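Local coordinates for protein cytochrome c2 (Blastochloris viridis, PDB 1CO6) that carries electrons through a covalently bound heme c, serving as the electron donor to the oxidized bacteriochlorophyll in the photophosphorylation pathway of purple photosynthetic bacteria, at residues S48-N53 against A72-T77; V27-N32 against E43-S48. All coordinates share one frame; numbering follows the deposited sequence.

Contact 1 (48-53 with 72-77) and contact 2 (27-32 with 43-48) flank the propionate-bearing edge of the heme and share S48, the residue at which the loop 43-48 passes into the short helix 49-52. Contact 2 is the more deeply buried: two loops meet through a proline and two aromatic rings, on the side of the axial ligand H17. Contact 1 lies nearer the surface, on the side of M79, where the helix 49-52 packs on a turn after the helix 70-73. Across it A50 meets I74 and the turn, while the polar links run through the heme propionates and a water. K52 NZ, probably hydrogen-bonded to Y47 O, ties the two together.

Contact 1 of 2, residues S48-N53 against A72-T77; sequences SDANKN and AKIPGT. With HEC (heme c), chain B.
I74 reaches across to the helix 49-52 with both branches of its side chain. From CB, CG2 stands anti to the backbone N and lies 3.4 Å from A50 O and 3.9 Å from A50 CB; the other branch runs through CG1, extended (chi2 -176°), to CD1, which ends 4.2 Å from N51 ND2. The methyl of A50 in turn points at the turn 74-77, lying 3.3 Å from P75 O. This is a type II beta turn closed by T77 N and I74 O, with G76 at its third position in a conformation that suits glycine. It brings T77 round to the heme two residues before the axial ligand M79 of the cytochrome c fold. There T77 OG1 and S48 OG converge on one propionate oxygen, HEC O1D, at 2.7 and 2.6 Å, while S48 N binds the second oxygen, O2D, nearly straight at 167°. S48 OG sits between its own N and carbonyl carbon (chi1 55°), from where it also accepts N51 N as the N-cap of the helix. N51 ND2 serves the other propionate through HEC O1A at 3.2 Å and donates to a water that bridges to T77 OG1. That threonine hydroxyl is also hydrogen-bonded to M79 N, joining the propionate to the backbone of the iron ligand.

Contact 2 of 2, residues V27-N32 against E43-S48; sequences VGPVLN and EGFAYS. With HEC (heme c), chain B.
F45 lays one ring face over P29, whose CD stands 3.8 Å from the ring centroid and only 12° off its normal, a CH-pi contact. With CG anti to the backbone N (chi1 -175°), the phenyl group extends toward the loop 27-32, and its tip meets V27 O in the ring plane, 3.1 Å from CZ. The proline is wedged between protein and porphyrin: the same CD lies 3.8 Å from HEC C4D, while CB and CG turn toward Y47, CG coming 4.0 Å from CE2. In the cytochrome c fold this segment lines the heme on the side of H17, and P29 O is hydrogen-bonded to H17 ND1, holding the orientation of the axial imidazole. The F45 ring turns an edge onto Y47, with F45 CD2 3.6 Å above the plane of the tyrosine ring, over its centre, and the tyrosine hydroxyl extends to the heme edge. There Y47 OH donates to HEC O2A at 2.6 Å, a propionate oxygen near the plane of the tyrosine ring, and is also hydrogen-bonded to I42 N. G28 CA packs on the pyrrole, 3.9 Å from HEC C2D.

Contact 1 of 2, residues S48-N53 against A72-T77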
loop_
_atom_site.group_PDB
_atom_site.type_symbol
_atom_site.label_atom_id
_atom_site.label_comp_id
_atom_site.label_asym_id
_atom_site.label_seq_id
_atom_site.Cartn_x
_atom_site.Cartn_y
_atom_site.Cartn_z
ATOM N N SER A 48 -6.577 6.502 10.670
ATOM C CA SER A 48 -7.135 6.024 11.947
ATOM C C SER A 48 -5.960 6.139 12.957
ATOM O O SER A 48 -4.782 6.240 12.579
ATOM C CB SER A 48 -7.523 4.568 11.968
ATOM O OG SER A 48 -6.418 3.751 11.575
ATOM N N ASP A 49 -6.262 6.159 14.231
ATOM C CA ASP A 49 -5.240 6.141 15.277
ATOM C C ASP A 49 -4.493 4.795 15.153
ATOM O O ASP A 49 -3.260 4.766 15.306
ATOM C CB ASP A 49 -5.915 6.176 16.666
ATOM C CG ASP A 49 -6.206 7.598 17.107
ATOM O OD1 ASP A 49 -5.830 8.596 16.497
ATOM O OD2 ASP A 49 -6.902 7.725 18.123
ATOM N N ALA A 50 -5.237 3.741 14.901
ATOM C CA ALA A 50 -4.724 2.389 14.726
ATOM C C ALA A 50 -3.532 2.450 13.737
ATOM O O ALA A 50 -2.473 1.860 14.051
ATOM C CB ALA A 50 -5.813 1.441 14.253
ATOM N N ASN A 51 -3.671 3.109 12.576
ATOM C CA ASN A 51 -2.535 3.168 11.652
ATOM C C ASN A 51 -1.488 4.202 12.077
ATOM O O ASN A 51 -0.281 3.905 12.224
ATOM C CB ASN A 51 -3.106 3.430 10.233
ATOM C CG ASN A 51 -1.980 3.705 9.261
ATOM O OD1 ASN A 51 -1.230 4.697 9.379
ATOM N ND2 ASN A 51 -1.793 2.834 8.295
ATOM N N LYS A 52 -1.864 5.420 12.332
ATOM C CA LYS A 52 -0.982 6.515 12.685
ATOM C C LYS A 52 -0.045 6.267 13.854
ATOM O O LYS A 52 1.107 6.698 13.784
ATOM C CB LYS A 52 -1.905 7.678 13.083
ATOM C CG LYS A 52 -1.472 9.116 12.984
ATOM C CD LYS A 52 -2.761 9.950 13.082
ATOM C CE LYS A 52 -3.686 9.698 14.251
ATOM N NZ LYS A 52 -5.134 9.742 13.845
ATOM N N ASN A 53 -0.552 5.657 14.907
ATOM C CA ASN A 53 0.237 5.371 16.124
ATOM C C ASN A 53 0.859 3.985 16.144
ATOM O O ASN A 53 1.488 3.639 17.159
ATOM C CB ASN A 53 -0.614 5.588 17.393
ATOM C CG ASN A 53 -1.155 7.018 17.443
ATOM O OD1 ASN A 53 -0.558 8.022 17.037
ATOM N ND2 ASN A 53 -2.417 7.149 17.919
ATOM N N ALA A 72 -5.295 -8.181 11.096
ATOM C CA ALA A 72 -4.429 -8.915 12.024
ATOM C C ALA A 72 -3.219 -8.075 12.416
ATOM O O ALA A 72 -2.740 -8.085 13.567
ATOM C CB ALA A 72 -4.025 -10.250 11.403
ATOM N N LYS A 73 -2.682 -7.286 11.515
ATOM C CA LYS A 73 -1.509 -6.454 11.712
ATOM C C LYS A 73 -1.746 -5.081 12.339
ATOM O O LYS A 73 -0.926 -4.480 13.049
ATOM C CB LYS A 73 -0.885 -6.205 10.317
ATOM C CG LYS A 73 0.511 -6.760 10.139
ATOM C CD LYS A 73 1.560 -5.939 10.894
ATOM C CE LYS A 73 2.825 -6.777 11.000
ATOM N NZ LYS A 73 3.867 -6.049 11.772
ATOM N N ILE A 74 -2.892 -4.532 11.980
ATOM C CA ILE A 74 -3.291 -3.208 12.449
ATOM C C ILE A 74 -4.774 -3.293 12.835
ATOM O O ILE A 74 -5.662 -2.876 12.093
ATOM C CB ILE A 74 -3.002 -2.079 11.405
ATOM C CG1 ILE A 74 -1.540 -2.061 10.976
ATOM C CG2 ILE A 74 -3.451 -0.683 11.945
ATOM C CD1 ILE A 74 -1.122 -0.925 10.019
ATOM N N PRO A 75 -4.988 -3.889 13.983
ATOM C CA PRO A 75 -6.365 -4.039 14.506
ATOM C C PRO A 75 -7.100 -2.714 14.495
ATOM O O PRO A 75 -6.583 -1.675 14.938
ATOM C CB PRO A 75 -6.183 -4.656 15.888
ATOM C CG PRO A 75 -4.768 -5.088 15.999
ATOM C CD PRO A 75 -3.976 -4.484 14.880
ATOM N N GLY A 76 -8.323 -2.637 14.031
ATOM C CA GLY A 76 -9.020 -1.320 14.056
ATOM C C GLY A 76 -8.747 -0.455 12.871
ATOM O O GLY A 76 -9.240 0.689 12.792
ATOM N N THR A 77 -7.963 -0.906 11.904
ATOM C CA THR A 77 -7.677 -0.090 10.704
ATOM C C THR A 77 -8.945 0.176 9.889
ATOM O O THR A 77 -9.848 -0.689 9.830
ATOM C CB THR A 77 -6.557 -0.755 9.804
ATOM O OG1 THR A 77 -6.358 0.200 8.733
ATOM C CG2 THR A 77 -6.876 -2.120 9.188
HETATM FE FE HEC B . -5.335 0.137 1.455
HETATM C CHA HEC B . -4.190 2.089 3.919
HETATM C CHB HEC B . -2.138 -0.823 0.679
HETATM C CHC HEC B . -6.561 -2.084 -0.914
HETATM C CHD HEC B . -8.520 1.414 1.893
HETATM N NA HEC B . -3.492 0.577 2.154
HETATM C C1A HEC B . -3.211 1.314 3.299
HETATM C C2A HEC B . -1.815 1.183 3.613
HETATM C C3A HEC B . -1.265 0.362 2.709
HETATM C C4A HEC B . -2.298 -0.053 1.784
HETATM C CMA HEC B . 0.201 -0.121 2.611
HETATM C CAA HEC B . -1.079 1.962 4.750
HETATM C CBA HEC B . -0.729 3.371 4.188
HETATM C CGA HEC B . 0.058 4.306 5.074
HETATM O O1A HEC B . 0.405 3.888 6.166
HETATM O O2A HEC B . 0.267 5.439 4.572
HETATM N NB HEC B . -4.531 -1.145 0.152
HETATM C C1B HEC B . -3.160 -1.347 -0.052
HETATM C C2B HEC B . -3.003 -2.317 -1.108
HETATM C C3B HEC B . -4.218 -2.693 -1.518
HETATM C C4B HEC B . -5.191 -1.957 -0.769
HETATM C CMB HEC B . -1.611 -2.778 -1.589
HETATM C CAB HEC B . -4.508 -3.707 -2.676
HETATM C CBB HEC B . -4.228 -5.053 -2.356
HETATM N NC HEC B . -7.169 -0.252 0.666
HETATM C C1C HEC B . -7.451 -1.209 -0.282
HETATM C C2C HEC B . -8.876 -1.159 -0.560
HETATM C C3C HEC B . -9.425 -0.232 0.234
HETATM C C4C HEC B . -8.365 0.380 0.991
HETATM C CMC HEC B . -9.584 -2.094 -1.561
HETATM C CAC HEC B . -10.943 0.223 0.233
HETATM C CBC HEC B . -11.969 -0.709 0.460
HETATM N ND HEC B . -6.170 1.526 2.646
HETATM C C1D HEC B . -7.521 1.867 2.722
HETATM C C2D HEC B . -7.694 2.794 3.844
HETATM C C3D HEC B . -6.494 3.000 4.389
HETATM C C4D HEC B . -5.540 2.199 3.673
HETATM C CMD HEC B . -9.071 3.388 4.238
HETATM C CAD HEC B . -6.146 3.835 5.650
HETATM C CBD HEC B . -6.082 2.906 6.904
HETATM C CGD HEC B . -6.250 3.644 8.220
HETATM O O1D HEC B . -6.487 2.822 9.157
HETATM O O2D HEC B . -6.140 4.891 8.303
HETATM O O HOH W 1 -3.697 0.563 7.644
#

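Contact 2 of 2, residues V27-N32 against E43-S48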
loop_
_atom_site.group_PDB
_atom_site.type_symbol
_atom_site.label_atom_id
_atom_site.label_comp_id
_atom_site.label_asym_id
_atom_site.label_seq_id
_atom_site.Cartn_x
_atom_site.Cartn_y
_atom_site.Cartn_z
ATOM N N VAL A 27 -10.371 7.148 -0.918
ATOM C CA VAL A 27 -10.829 6.519 0.335
ATOM C C VAL A 27 -9.518 6.165 1.103
ATOM O O VAL A 27 -9.510 6.271 2.324
ATOM C CB VAL A 27 -11.770 5.325 0.162
ATOM C CG1 VAL A 27 -11.920 4.455 1.429
ATOM C CG2 VAL A 27 -13.188 5.806 -0.221
ATOM N N GLY A 28 -8.475 5.801 0.344
ATOM C CA GLY A 28 -7.191 5.453 0.997
ATOM C C GLY A 28 -6.153 6.441 0.486
ATOM O O GLY A 28 -6.364 7.162 -0.505
ATOM N N PRO A 29 -5.001 6.460 1.135
ATOM C CA PRO A 29 -3.935 7.409 0.789
ATOM C C PRO A 29 -3.111 7.016 -0.426
ATOM O O PRO A 29 -3.057 5.814 -0.787
ATOM C CB PRO A 29 -3.037 7.441 2.038
ATOM C CG PRO A 29 -3.201 6.078 2.684
ATOM C CD PRO A 29 -4.661 5.662 2.348
ATOM N N VAL A 30 -2.477 8.027 -0.998
ATOM C CA VAL A 30 -1.609 7.750 -2.199
ATOM C C VAL A 30 -0.529 6.695 -1.857
ATOM O O VAL A 30 0.068 6.702 -0.756
ATOM C CB VAL A 30 -0.942 9.048 -2.685
ATOM C CG1 VAL A 30 0.166 8.794 -3.680
ATOM C CG2 VAL A 30 -2.006 9.976 -3.264
ATOM N N LEU A 31 -0.231 5.811 -2.805
ATOM C CA LEU A 31 0.771 4.756 -2.594
ATOM C C LEU A 31 2.073 5.006 -3.316
ATOM O O LEU A 31 2.849 4.035 -3.391
ATOM C CB LEU A 31 0.182 3.351 -2.824
ATOM C CG LEU A 31 -0.936 2.875 -1.932
ATOM C CD1 LEU A 31 -1.385 1.475 -2.335
ATOM C CD2 LEU A 31 -0.606 2.910 -0.423
ATOM N N ASN A 32 2.302 6.182 -3.796
ATOM C CA ASN A 32 3.598 6.563 -4.431
ATOM C C ASN A 32 4.608 6.618 -3.265
ATOM O O ASN A 32 4.252 7.100 -2.169
ATOM C CB ASN A 32 3.509 7.966 -5.031
ATOM C CG ASN A 32 2.756 7.935 -6.353
ATOM O OD1 ASN A 32 2.864 6.940 -7.084
ATOM N ND2 ASN A 32 2.022 9.022 -6.586
ATOM N N GLU A 43 0.343 13.541 3.900
ATOM C CA GLU A 43 -0.327 14.779 4.326
ATOM C C GLU A 43 -1.703 14.875 3.699
ATOM O O GLU A 43 -1.922 14.504 2.533
ATOM C CB GLU A 43 0.588 15.979 4.082
ATOM C CG GLU A 43 1.532 16.070 2.933
ATOM C CD GLU A 43 2.795 15.364 2.592
ATOM O OE1 GLU A 43 3.152 14.186 2.740
ATOM O OE2 GLU A 43 3.608 16.176 1.987
ATOM N N GLY A 44 -2.660 15.289 4.504
ATOM C CA GLY A 44 -4.044 15.451 4.011
ATOM C C GLY A 44 -4.867 14.168 4.076
ATOM O O GLY A 44 -6.025 14.138 3.582
ATOM N N PHE A 45 -4.270 13.113 4.616
ATOM C CA PHE A 45 -5.066 11.878 4.697
ATOM C C PHE A 45 -5.473 11.755 6.158
ATOM O O PHE A 45 -4.601 11.957 6.999
ATOM C CB PHE A 45 -4.389 10.604 4.171
ATOM C CG PHE A 45 -5.399 9.450 4.209
ATOM C CD1 PHE A 45 -6.395 9.422 3.201
ATOM C CD2 PHE A 45 -5.401 8.513 5.234
ATOM C CE1 PHE A 45 -7.365 8.450 3.186
ATOM C CE2 PHE A 45 -6.365 7.529 5.261
ATOM C CZ PHE A 45 -7.358 7.490 4.214
ATOM N N ALA A 46 -6.735 11.430 6.380
ATOM C CA ALA A 46 -7.267 11.233 7.741
ATOM C C ALA A 46 -7.146 9.763 8.143
ATOM O O ALA A 46 -8.034 8.913 8.045
ATOM C CB ALA A 46 -8.702 11.742 7.851
ATOM N N TYR A 47 -5.984 9.473 8.705
ATOM C CA TYR A 47 -5.669 8.110 9.175
ATOM C C TYR A 47 -6.368 7.791 10.490
ATOM O O TYR A 47 -6.652 8.729 11.263
ATOM C CB TYR A 47 -4.157 8.001 9.451
ATOM C CG TYR A 47 -3.253 7.973 8.235
ATOM C CD1 TYR A 47 -2.611 9.114 7.799
ATOM C CD2 TYR A 47 -3.044 6.763 7.566
ATOM C CE1 TYR A 47 -1.776 9.083 6.678
ATOM C CE2 TYR A 47 -2.192 6.702 6.462
ATOM C CZ TYR A 47 -1.567 7.860 6.034
ATOM O OH TYR A 47 -0.701 7.802 4.969
ATOM N N SER A 48 -6.577 6.502 10.670
ATOM C CA SER A 48 -7.135 6.024 11.947
ATOM C C SER A 48 -5.960 6.139 12.957
ATOM O O SER A 48 -4.782 6.240 12.579
ATOM C CB SER A 48 -7.523 4.568 11.968
ATOM O OG SER A 48 -6.418 3.751 11.575
HETATM FE FE HEC B . -5.335 0.137 1.455
HETATM C CHA HEC B . -4.190 2.089 3.919
HETATM C CHB HEC B . -2.138 -0.823 0.679
HETATM C CHC HEC B . -6.561 -2.084 -0.914
HETATM C CHD HEC B . -8.520 1.414 1.893
HETATM N NA HEC B . -3.492 0.577 2.154
HETATM C C1A HEC B . -3.211 1.314 3.299
HETATM C C2A HEC B . -1.815 1.183 3.613
HETATM C C3A HEC B . -1.265 0.362 2.709
HETATM C C4A HEC B . -2.298 -0.053 1.784
HETATM C CMA HEC B . 0.201 -0.121 2.611
HETATM C CAA HEC B . -1.079 1.962 4.750
HETATM C CBA HEC B . -0.729 3.371 4.188
HETATM C CGA HEC B . 0.058 4.306 5.074
HETATM O O1A HEC B . 0.405 3.888 6.166
HETATM O O2A HEC B . 0.267 5.439 4.572
HETATM N NB HEC B . -4.531 -1.145 0.152
HETATM C C1B HEC B . -3.160 -1.347 -0.052
HETATM C C2B HEC B . -3.003 -2.317 -1.108
HETATM C C3B HEC B . -4.218 -2.693 -1.518
HETATM C C4B HEC B . -5.191 -1.957 -0.769
HETATM C CMB HEC B . -1.611 -2.778 -1.589
HETATM C CAB HEC B . -4.508 -3.707 -2.676
HETATM C CBB HEC B . -4.228 -5.053 -2.356
HETATM N NC HEC B . -7.169 -0.252 0.666
HETATM C C1C HEC B . -7.451 -1.209 -0.282
HETATM C C2C HEC B . -8.876 -1.159 -0.560
HETATM C C3C HEC B . -9.425 -0.232 0.234
HETATM C C4C HEC B . -8.365 0.380 0.991
HETATM C CMC HEC B . -9.584 -2.094 -1.561
HETATM C CAC HEC B . -10.943 0.223 0.233
HETATM C CBC HEC B . -11.969 -0.709 0.460
HETATM N ND HEC B . -6.170 1.526 2.646
HETATM C C1D HEC B . -7.521 1.867 2.722
HETATM C C2D HEC B . -7.694 2.794 3.844
HETATM C C3D HEC B . -6.494 3.000 4.389
HETATM C C4D HEC B . -5.540 2.199 3.673
HETATM C CMD HEC B . -9.071 3.388 4.238
HETATM C CAD HEC B . -6.146 3.835 5.650
HETATM C CBD HEC B . -6.082 2.906 6.904
HETATM C CGD HEC B . -6.250 3.644 8.220
HETATM O O1D HEC B . -6.487 2.822 9.157
HETATM O O2D HEC B . -6.140 4.891 8.303
#